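Long-range contact in aldehyde dehydrogenase (PDB 3K9D), which probably oxidises aldehydes, using NAD or NADP as the electron acceptor: residues F64-K73 and K243-C251. Sequence-based numbering, arbitrary orientation.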
ATOM      1  N   PHE A  64     -21.120 -25.021  -0.390  1.00 24.88           N
ATOM      2  CA  PHE A  64     -20.667 -24.500  -1.683  1.00 23.21           C
ATOM      3  C   PHE A  64     -19.798 -25.519  -2.396  1.00 21.96           C
ATOM      4  O   PHE A  64     -19.117 -26.328  -1.765  1.00 21.24           O
ATOM      5  CB  PHE A  64     -19.828 -23.202  -1.580  1.00 22.48           C
ATOM      6  CG  PHE A  64     -20.487 -22.059  -0.842  1.00 25.38           C
ATOM      7  CD1 PHE A  64     -21.866 -21.975  -0.686  1.00 15.56           C
ATOM      8  CD2 PHE A  64     -19.697 -21.032  -0.335  1.00 25.69           C
ATOM      9  CE1 PHE A  64     -22.446 -20.913   0.002  1.00 27.89           C
ATOM     10  CE2 PHE A  64     -20.264 -19.959   0.347  1.00 22.43           C
ATOM     11  CZ  PHE A  64     -21.637 -19.897   0.518  1.00 27.08           C
ATOM     12  N   GLY A  65     -19.831 -25.435  -3.718  1.00 21.84           N
ATOM     13  CA  GLY A  65     -18.832 -26.022  -4.584  1.00 21.87           C
ATOM     14  C   GLY A  65     -18.861 -27.511  -4.831  1.00 18.19           C
ATOM     15  O   GLY A  65     -19.857 -28.190  -4.576  1.00 19.95           O
ATOM     16  N   ILE A  66     -17.741 -27.992  -5.357  1.00 17.30           N
ATOM     17  CA  ILE A  66     -17.563 -29.382  -5.752  1.00 18.41           C
ATOM     18  C   ILE A  66     -16.347 -29.912  -4.978  1.00 17.99           C
ATOM     19  O   ILE A  66     -15.279 -29.290  -4.982  1.00 10.53           O
ATOM     20  CB  ILE A  66     -17.346 -29.491  -7.281  1.00 21.78           C
ATOM     21  CG1 ILE A  66     -18.583 -28.996  -8.028  1.00 17.95           C
ATOM     22  CG2 ILE A  66     -17.013 -30.930  -7.705  1.00 16.64           C
ATOM     23  CD1 ILE A  66     -18.359 -28.704  -9.508  1.00 21.97           C
ATOM     24  N   TRP A  67     -16.523 -31.032  -4.281  1.00 18.26           N
ATOM     25  CA  TRP A  67     -15.420 -31.636  -3.523  1.00 15.96           C
ATOM     26  C   TRP A  67     -14.123 -31.713  -4.336  1.00 15.32           C
ATOM     27  O   TRP A  67     -13.118 -31.128  -3.933  1.00 11.47           O
ATOM     28  CB  TRP A  67     -15.833 -33.005  -2.963  1.00 18.73           C
ATOM     29  CG  TRP A  67     -14.819 -33.694  -2.036  1.00 23.26           C
ATOM     30  CD1 TRP A  67     -13.636 -33.190  -1.555  1.00 26.33           C
ATOM     31  CD2 TRP A  67     -14.951 -34.999  -1.467  1.00 33.66           C
ATOM     32  NE1 TRP A  67     -13.016 -34.115  -0.752  1.00 19.92           N
ATOM     33  CE2 TRP A  67     -13.804 -35.233  -0.678  1.00 35.36           C
ATOM     34  CE3 TRP A  67     -15.926 -36.001  -1.558  1.00 31.03           C
ATOM     35  CZ2 TRP A  67     -13.608 -36.430   0.023  1.00 27.30           C
ATOM     36  CZ3 TRP A  67     -15.729 -37.186  -0.865  1.00 18.87           C
ATOM     37  CH2 TRP A  67     -14.579 -37.390  -0.086  1.00 27.53           C
ATOM     38  N   GLN A  68     -14.166 -32.378  -5.491  1.00 14.08           N
ATOM     39  CA  GLN A  68     -13.015 -32.504  -6.410  1.00  9.51           C
ATOM     40  C   GLN A  68     -12.291 -31.175  -6.676  1.00 21.19           C
ATOM     41  O   GLN A  68     -11.066 -31.100  -6.572  1.00 22.29           O
ATOM     42  CB  GLN A  68     -13.460 -33.129  -7.745  1.00 19.24           C
ATOM     43  CG  GLN A  68     -12.293 -33.519  -8.690  1.00 32.93           C
ATOM     44  CD  GLN A  68     -12.740 -34.189  -9.992  1.00 36.79           C
ATOM     45  OE1 GLN A  68     -13.890 -34.624 -10.132  1.00 40.54           O
ATOM     46  NE2 GLN A  68     -11.822 -34.278 -10.952  1.00 32.21           N
ATOM     47  N   ASP A  69     -13.061 -30.141  -7.014  1.00 19.65           N
ATOM     48  CA  ASP A  69     -12.517 -28.819  -7.324  1.00 19.29           C
ATOM     49  C   ASP A  69     -11.824 -28.120  -6.148  1.00 19.01           C
ATOM     50  O   ASP A  69     -10.795 -27.469  -6.339  1.00 20.03           O
ATOM     51  CB  ASP A  69     -13.601 -27.926  -7.940  1.00 13.59           C
ATOM     52  CG  ASP A  69     -14.020 -28.386  -9.361  1.00 15.75           C
ATOM     53  OD1 ASP A  69     -13.344 -29.247  -9.967  1.00 22.30           O
ATOM     54  OD2 ASP A  69     -15.017 -27.867  -9.873  1.00 15.89           O
ATOM     55  N   LYS A  70     -12.388 -28.260  -4.949  1.00 13.78           N
ATOM     56  CA  LYS A  70     -11.774 -27.740  -3.715  1.00 23.14           C
ATOM     57  C   LYS A  70     -10.462 -28.450  -3.343  1.00 21.01           C
ATOM     58  O   LYS A  70      -9.607 -27.855  -2.682  1.00 18.46           O
ATOM     59  CB  LYS A  70     -12.758 -27.829  -2.544  1.00 20.85           C
ATOM     60  CG  LYS A  70     -13.628 -26.608  -2.338  1.00 14.12           C
ATOM     61  CD  LYS A  70     -14.976 -26.993  -1.741  1.00 16.54           C
ATOM     62  CE  LYS A  70     -15.577 -25.852  -0.919  1.00 12.94           C
ATOM     63  NZ  LYS A  70     -15.562 -24.535  -1.671  1.00 22.42           N
ATOM     64  N   VAL A  71     -10.310 -29.716  -3.755  1.00 18.49           N
ATOM     65  CA  VAL A  71      -9.037 -30.448  -3.578  1.00 21.68           C
ATOM     66  C   VAL A  71      -7.947 -29.794  -4.432  1.00 11.11           C
ATOM     67  O   VAL A  71      -6.849 -29.538  -3.946  1.00 18.10           O
ATOM     68  CB  VAL A  71      -9.148 -31.977  -3.881  1.00 23.81           C
ATOM     69  CG1 VAL A  71      -7.777 -32.667  -3.848  1.00 28.12           C
ATOM     70  CG2 VAL A  71     -10.075 -32.670  -2.915  1.00 21.96           C
ATOM     71  N   ILE A  72      -8.265 -29.507  -5.691  1.00 18.31           N
ATOM     72  CA  ILE A  72      -7.376 -28.764  -6.602  1.00 17.93           C
ATOM     73  C   ILE A  72      -6.972 -27.378  -6.034  1.00 14.85           C
ATOM     74  O   ILE A  72      -5.808 -26.969  -6.138  1.00 15.38           O
ATOM     75  CB  ILE A  72      -8.025 -28.637  -8.020  1.00 21.10           C
ATOM     76  CG1 ILE A  72      -8.163 -30.022  -8.677  1.00 17.40           C
ATOM     77  CG2 ILE A  72      -7.221 -27.723  -8.946  1.00 17.97           C
ATOM     78  CD1 ILE A  72      -9.238 -30.074  -9.747  1.00 20.40           C
ATOM     79  N   LYS A  73      -7.922 -26.696  -5.397  1.00 15.67           N
ATOM     80  CA  LYS A  73      -7.666 -25.369  -4.800  1.00 17.75           C
ATOM     81  C   LYS A  73      -6.729 -25.496  -3.620  1.00 20.59           C
ATOM     82  O   LYS A  73      -5.893 -24.623  -3.376  1.00 21.83           O
ATOM     83  CB  LYS A  73      -8.966 -24.728  -4.347  1.00 20.60           C
ATOM     84  CG  LYS A  73      -9.863 -24.292  -5.480  1.00 21.76           C
ATOM     85  CD  LYS A  73     -11.288 -24.118  -5.003  1.00 32.00           C
ATOM     86  CE  LYS A  73     -11.438 -22.871  -4.182  1.00 27.39           C
ATOM     87  NZ  LYS A  73     -12.852 -22.606  -3.820  1.00 25.69           N
ATOM     88  N   LYS A 243     -15.848 -21.330 -15.336  1.00 19.65           N
ATOM     89  CA  LYS A 243     -17.146 -20.919 -14.831  1.00 20.26           C
ATOM     90  C   LYS A 243     -17.858 -22.017 -14.028  1.00 25.29           C
ATOM     91  O   LYS A 243     -18.589 -21.707 -13.083  1.00 15.71           O
ATOM     92  CB  LYS A 243     -18.013 -20.359 -15.984  1.00 11.55           C
ATOM     93  CG  LYS A 243     -19.313 -19.743 -15.578  1.00 20.94           C
ATOM     94  CD  LYS A 243     -19.067 -18.611 -14.626  1.00 18.92           C
ATOM     95  CE  LYS A 243     -20.353 -17.998 -14.234  1.00 23.62           C
ATOM     96  NZ  LYS A 243     -20.224 -16.867 -13.266  1.00 26.82           N
ATOM     97  N   THR A 244     -17.606 -23.286 -14.375  1.00 17.02           N
ATOM     98  CA  THR A 244     -18.148 -24.418 -13.615  1.00 19.61           C
ATOM     99  C   THR A 244     -17.244 -24.896 -12.473  1.00 20.79           C
ATOM    100  O   THR A 244     -17.676 -25.697 -11.649  1.00 21.28           O
ATOM    101  CB  THR A 244     -18.431 -25.645 -14.519  1.00 21.70           C
ATOM    102  OG1 THR A 244     -17.195 -26.130 -15.046  1.00 16.88           O
ATOM    103  CG2 THR A 244     -19.347 -25.278 -15.675  1.00 13.58           C
ATOM    104  N   PHE A 245     -15.996 -24.425 -12.437  1.00 20.05           N
ATOM    105  CA  PHE A 245     -15.039 -24.805 -11.397  1.00 21.94           C
ATOM    106  C   PHE A 245     -15.510 -24.405  -9.997  1.00 20.94           C
ATOM    107  O   PHE A 245     -15.630 -23.218  -9.699  1.00 19.00           O
ATOM    108  CB  PHE A 245     -13.652 -24.207 -11.670  1.00 18.96           C
ATOM    109  CG  PHE A 245     -12.563 -24.805 -10.821  1.00 20.25           C
ATOM    110  CD1 PHE A 245     -12.021 -26.049 -11.139  1.00 20.04           C
ATOM    111  CD2 PHE A 245     -12.085 -24.138  -9.710  1.00 22.56           C
ATOM    112  CE1 PHE A 245     -11.027 -26.610 -10.364  1.00 24.50           C
ATOM    113  CE2 PHE A 245     -11.084 -24.704  -8.924  1.00 22.72           C
ATOM    114  CZ  PHE A 245     -10.560 -25.935  -9.259  1.00 18.44           C
ATOM    115  N   ASP A 246     -15.777 -25.415  -9.163  1.00 16.41           N
ATOM    116  CA  ASP A 246     -16.330 -25.252  -7.813  1.00 20.79           C
ATOM    117  C   ASP A 246     -17.696 -24.547  -7.827  1.00 21.02           C
ATOM    118  O   ASP A 246     -18.033 -23.807  -6.903  1.00 14.72           O
ATOM    119  CB  ASP A 246     -15.314 -24.536  -6.895  1.00 22.86           C
ATOM    120  CG  ASP A 246     -15.523 -24.845  -5.421  1.00 26.06           C
ATOM    121  OD1 ASP A 246     -15.676 -26.033  -5.083  1.00 25.61           O
ATOM    122  OD2 ASP A 246     -15.511 -23.900  -4.599  1.00 21.49           O
ATOM    123  N   ASN A 247     -18.472 -24.789  -8.891  1.00 20.91           N
ATOM    124  CA  ASN A 247     -19.707 -24.039  -9.208  1.00 15.52           C
ATOM    125  C   ASN A 247     -19.549 -22.497  -9.173  1.00 20.62           C
ATOM    126  O   ASN A 247     -20.427 -21.798  -8.683  1.00 20.72           O
ATOM    127  CB  ASN A 247     -20.882 -24.480  -8.306  1.00 16.88           C
ATOM    128  CG  ASN A 247     -21.135 -25.987  -8.339  1.00 15.96           C
ATOM    129  OD1 ASN A 247     -21.044 -26.615  -9.382  1.00 19.75           O
ATOM    130  ND2 ASN A 247     -21.469 -26.556  -7.197  1.00 11.86           N
ATOM    131  N   GLY A 248     -18.414 -21.990  -9.659  1.00 12.84           N
ATOM    132  CA  GLY A 248     -18.199 -20.540  -9.850  1.00 17.60           C
ATOM    133  C   GLY A 248     -17.815 -19.679  -8.646  1.00 19.47           C
ATOM    134  O   GLY A 248     -18.040 -18.463  -8.652  1.00 17.33           O
ATOM    135  N   THR A 249     -17.231 -20.288  -7.612  1.00 22.67           N
ATOM    136  CA  THR A 249     -16.864 -19.556  -6.379  1.00 19.83           C
ATOM    137  C   THR A 249     -15.648 -18.635  -6.460  1.00 22.25           C
ATOM    138  O   THR A 249     -15.460 -17.774  -5.601  1.00 16.54           O
ATOM    139  CB  THR A 249     -16.566 -20.524  -5.218  1.00 20.80           C
ATOM    140  OG1 THR A 249     -15.604 -21.480  -5.663  1.00 20.69           O
ATOM    141  CG2 THR A 249     -17.829 -21.225  -4.752  1.00 22.71           C
ATOM    142  N   ILE A 250     -14.798 -18.842  -7.455  1.00 22.27           N
ATOM    143  CA  ILE A 250     -13.603 -18.026  -7.624  1.00 21.24           C
ATOM    144  C   ILE A 250     -13.980 -16.726  -8.341  1.00 23.72           C
ATOM    145  O   ILE A 250     -14.698 -16.755  -9.340  1.00 22.36           O
ATOM    146  CB  ILE A 250     -12.488 -18.843  -8.354  1.00 21.64           C
ATOM    147  CG1 ILE A 250     -12.031 -20.014  -7.458  1.00 22.49           C
ATOM    148  CG2 ILE A 250     -11.277 -17.965  -8.723  1.00 15.69           C
ATOM    149  CD1 ILE A 250     -11.060 -20.967  -8.117  1.00 30.23           C
ATOM    150  N   CYS A 251     -13.498 -15.591  -7.819  1.00 17.63           N
ATOM    151  CA  CYS A 251     -13.840 -14.235  -8.306  1.00 20.66           C
ATOM    152  C   CYS A 251     -13.268 -13.842  -9.673  1.00 18.65           C
ATOM    153  O   CYS A 251     -13.780 -12.926 -10.322  1.00 27.19           O
ATOM    154  CB  CYS A 251     -13.368 -13.202  -7.281  1.00 25.17           C
ATOM    155  SG  CYS A 251     -11.625 -13.423  -6.873  1.00 33.05           S
TER
HETATM  156  O   HOH W   1     -16.670 -28.178 -12.448  1.00 34.56           O
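Asp246 reaches from its loop to the start of helix 67-85, where its carboxylate meets two lysines and a backbone amide. OD2 accepts from Lys70 NZ at 3.0 Å through its syn lone pair and from Lys73 NZ at 3.1 Å from above the carboxylate plane, making a salt-bridge network. Thr249 OG1 donates to the anti lone pair of Asp246 OD2 over 2.6 Å, so three donors grip one oxygen and probably help keep this buried acid ionised. The other oxygen, Asp246 OD1, takes the N-H of Ile66, the N-cap residue of the helix, at 2.9 Å from the opposite side of the plane to Lys73 NZ; together these bonds probably restrict the carboxylate's rotation. Gly65, with no side chain and a positive phi, lets its CA come within 3.2 Å of Asp246 OD1.

Asp69, in the first turn of the helix, returns the grip. Its OD2 receives the backbone N of Asp246 at 2.7 Å in a nearly straight bond (170°), and a water donates both to this oxygen and to Thr244 O. With chi1 at -167°, Phe245 extends its ring away from its backbone N so that one face lies against Asp69, whose CB makes a CH-pi contact over that face and whose carboxylate stacks 20° from parallel. Ile72 and the aliphatic part of Lys73 pack at the ring's edge. Across the helix start, Ile66 CD1 lies against the amide of Asn247, whose ND2 bonds to Gly304 O.

Farther out, Asn120 also accepts from Lys73 NZ, while helix 51-62 packs on Lys70. Phe245 touches helix 403-407 and Leu452 of the second subunit. The contact joins the N-terminal end of helix 67-85 to the loop between helix 232-243 and strand 256-260 of the parallel sheet.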